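Local coordinates for 5-carboxymethyl-2-hydroxymuconate delta-isomerase (Bordetella bronchiseptica, PDB 4JJ9), which probably catalyses the isomerisation of 5-carboxymethyl-2-hydroxymuconate in the homoprotocatechuate catabolic pathway, and assembles as a trimer, at residues 131-135 and 136-140. Residues are numbered along the deposited sequence; the frame is centred on the assembly and turned at random.
Sequences PLLQQ and RRVGL. With SO4 (sulfate ion), chain G.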
ATOM      1  N   PRO A 131     -20.393   8.843  12.466  1.00 23.55           N
ATOM      2  CA  PRO A 131     -20.436   8.492  13.893  1.00 23.57           C
ATOM      3  C   PRO A 131     -19.071   8.536  14.583  1.00 23.12           C
ATOM      4  O   PRO A 131     -19.003   8.811  15.778  1.00 23.35           O
ATOM      5  CB  PRO A 131     -20.969   7.056  13.877  1.00 23.78           C
ATOM      6  CG  PRO A 131     -21.834   7.016  12.663  1.00 24.12           C
ATOM      7  CD  PRO A 131     -21.094   7.833  11.646  1.00 23.86           C
ATOM      8  N   LEU A 132     -18.005   8.264  13.827  1.00 22.47           N
ATOM      9  CA  LEU A 132     -16.632   8.356  14.316  1.00 21.86           C
ATOM     10  C   LEU A 132     -16.334   9.754  14.863  1.00 20.85           C
ATOM     11  O   LEU A 132     -15.741   9.912  15.935  1.00 20.34           O
ATOM     12  CB  LEU A 132     -15.678   8.058  13.159  1.00 22.19           C
ATOM     13  CG  LEU A 132     -14.432   7.192  13.284  1.00 24.20           C
ATOM     14  CD1 LEU A 132     -14.755   5.862  13.919  1.00 25.11           C
ATOM     15  CD2 LEU A 132     -13.843   6.980  11.901  1.00 23.40           C
ATOM     16  N   LEU A 133     -16.751  10.763  14.110  1.00 19.94           N
ATOM     17  CA  LEU A 133     -16.429  12.151  14.418  1.00 19.76           C
ATOM     18  C   LEU A 133     -17.139  12.664  15.666  1.00 19.75           C
ATOM     19  O   LEU A 133     -16.688  13.624  16.282  1.00 19.44           O
ATOM     20  CB  LEU A 133     -16.736  13.045  13.214  1.00 19.86           C
ATOM     21  CG  LEU A 133     -15.963  12.737  11.931  1.00 19.87           C
ATOM     22  CD1 LEU A 133     -16.274  13.787  10.889  1.00 21.13           C
ATOM     23  CD2 LEU A 133     -14.454  12.674  12.192  1.00 20.08           C
ATOM     24  N   GLN A 134     -18.241  12.015  16.040  1.00 19.94           N
ATOM     25  CA  GLN A 134     -18.981  12.404  17.239  1.00 20.27           C
ATOM     26  C   GLN A 134     -18.202  12.122  18.530  1.00 19.78           C
ATOM     27  O   GLN A 134     -18.348  12.848  19.513  1.00 19.82           O
ATOM     28  CB  GLN A 134     -20.357  11.724  17.273  1.00 20.83           C
ATOM     29  CG  GLN A 134     -21.316  12.275  18.336  1.00 23.26           C
ATOM     30  CD  GLN A 134     -22.745  11.753  18.197  1.00 26.38           C
ATOM     31  OE1 GLN A 134     -23.643  12.174  18.934  1.00 28.28           O
ATOM     32  NE2 GLN A 134     -22.962  10.840  17.253  1.00 27.35           N
ATOM     33  N   GLN A 135     -17.365  11.085  18.524  1.00 19.23           N
ATOM     34  CA  GLN A 135     -16.699  10.645  19.753  1.00 18.95           C
ATOM     35  C   GLN A 135     -15.172  10.556  19.687  1.00 17.50           C
ATOM     36  O   GLN A 135     -14.539  10.008  20.595  1.00 17.86           O
ATOM     37  CB  GLN A 135     -17.292   9.313  20.237  1.00 19.69           C
ATOM     38  CG  GLN A 135     -18.765   9.395  20.598  1.00 22.45           C
ATOM     39  CD  GLN A 135     -19.275   8.131  21.263  1.00 26.52           C
ATOM     40  OE1 GLN A 135     -19.238   7.042  20.680  1.00 28.45           O
ATOM     41  NE2 GLN A 135     -19.759   8.271  22.488  1.00 27.69           N
ATOM     42  N   ARG A 136     -14.584  11.098  18.619  1.00 15.65           N
ATOM     43  CA  ARG A 136     -13.130  11.125  18.461  1.00 13.45           C
ATOM     44  C   ARG A 136     -12.713  12.188  17.447  1.00 12.28           C
ATOM     45  O   ARG A 136     -13.460  12.497  16.515  1.00 11.36           O
ATOM     46  CB  ARG A 136     -12.612   9.757  18.000  1.00 14.22           C
ATOM     47  CG  ARG A 136     -11.108   9.597  18.130  1.00 12.73           C
ATOM     48  CD  ARG A 136     -10.621   8.251  17.585  1.00 14.42           C
ATOM     49  NE  ARG A 136     -11.123   7.089  18.326  1.00 15.01           N
ATOM     50  CZ  ARG A 136     -10.605   6.637  19.464  1.00 16.22           C
ATOM     51  NH1 ARG A 136      -9.581   7.261  20.029  1.00 14.94           N
ATOM     52  NH2 ARG A 136     -11.123   5.556  20.047  1.00 17.63           N
ATOM     53  N   ARG A 137     -11.527  12.751  17.660  1.00 11.09           N
ATOM     54  CA  ARG A 137     -10.874  13.574  16.656  1.00 10.23           C
ATOM     55  C   ARG A 137     -10.221  12.635  15.659  1.00  9.63           C
ATOM     56  O   ARG A 137      -9.333  11.850  16.018  1.00  9.37           O
ATOM     57  CB  ARG A 137      -9.807  14.468  17.287  1.00 10.57           C
ATOM     58  CG  ARG A 137     -10.376  15.591  18.133  1.00 11.58           C
ATOM     59  CD  ARG A 137     -10.974  16.711  17.278  1.00 12.79           C
ATOM     60  NE  ARG A 137     -11.612  17.716  18.130  1.00 14.06           N
ATOM     61  CZ  ARG A 137     -12.397  18.702  17.705  1.00 14.69           C
ATOM     62  NH1 ARG A 137     -12.656  18.878  16.410  1.00 13.89           N
ATOM     63  NH2 ARG A 137     -12.939  19.525  18.599  1.00 16.20           N
ATOM     64  N   VAL A 138     -10.668  12.721  14.411  1.00  8.68           N
ATOM     65  CA  VAL A 138     -10.180  11.825  13.363  1.00  8.43           C
ATOM     66  C   VAL A 138      -9.855  12.623  12.109  1.00  8.37           C
ATOM     67  O   VAL A 138     -10.671  13.422  11.660  1.00  8.50           O
ATOM     68  CB  VAL A 138     -11.225  10.724  13.031  1.00  8.47           C
ATOM     69  CG1 VAL A 138     -10.634   9.687  12.055  1.00  8.81           C
ATOM     70  CG2 VAL A 138     -11.702  10.023  14.305  1.00  9.26           C
ATOM     71  N   GLY A 139      -8.660  12.413  11.557  1.00  7.90           N
ATOM     72  CA  GLY A 139      -8.328  12.933  10.224  1.00  8.75           C
ATOM     73  C   GLY A 139      -8.866  11.969   9.174  1.00  8.44           C
ATOM     74  O   GLY A 139      -8.767  10.752   9.345  1.00  8.26           O
ATOM     75  N   LEU A 140      -9.498  12.503   8.129  1.00  8.61           N
ATOM     76  CA  LEU A 140     -10.084  11.668   7.070  1.00  9.43           C
ATOM     77  C   LEU A 140      -9.740  12.261   5.711  1.00 10.34           C
ATOM     78  O   LEU A 140     -10.082  13.413   5.421  1.00 10.47           O
ATOM     79  CB  LEU A 140     -11.614  11.535   7.230  1.00  9.42           C
ATOM     80  CG  LEU A 140     -12.205  10.916   8.509  1.00  9.52           C
ATOM     81  CD1 LEU A 140     -13.728  11.068   8.572  1.00 11.64           C
ATOM     82  CD2 LEU A 140     -11.822   9.442   8.615  1.00  8.38           C
TER
HETATM   83  S   SO4 G 201      -8.766  16.462   8.678  1.00 23.27           S
HETATM   84  O1  SO4 G 201      -9.422  16.748   9.934  1.00 20.83           O
HETATM   85  O2  SO4 G 201      -7.372  16.099   8.974  1.00 26.41           O
HETATM   86  O3  SO4 G 201      -8.784  17.624   7.784  1.00 23.89           O
HETATM   87  O4  SO4 G 201      -9.451  15.359   8.000  1.00 24.24           O
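Leu133 and Val138 meet at about a right angle where the chain leaves helix 111-135 and doubles back into strand 138-146. The touching atom of the leucine is CD2, which lies 3.9 Å from Val138 CB and also reaches Leu140 CD1 at 4.0 Å, so one methyl packs against two strand residues whose side chains both face the helix. Leu133 has CG anti to its carbonyl carbon (chi1 -61°), a setting that brings the branch round to the strand although CB starts out facing away from it. One residue earlier, Leu132 CG comes within 4.1 Å of Val138 CG2, again with the side chains crossed; the valine thus receives a leucine on each of its CB and CG2 atoms.

Gln135 N donates to Leu132 O at 3.3 Å, spanning three residues as a 3-10 bond does, and Arg136 then swings the backbone into an extended course. The N-to-C directions of helix 131-135 and strand 138-140 make 147°, a splayed antiparallel pair. Within the chain, Arg136 sends its guanidinium away from the leucines, to a salt bridge with Asp37 and a hydrogen bond to Asp95 O. Val138 N donates to OD1 of Asn157 of the second subunit and Arg136 O accepts from its ND2, so that amide uses both ends on the turn. Leu140 N donates almost straight (171°) to sulfate O4 at 2.9 Å; the ion, probably from the crystallisation liquor, is also hydrogen-bonded to Gly156 N and His159 N of the second subunit.

This is the return connection of a beta-alpha-beta unit, in which strands 97-105 and 138-146 are parallel neighbours. Between helix end and strand the side-chain contact is purely apolar, whereas the bonds with Asn157 tie the helix-strand junction to the second subunit.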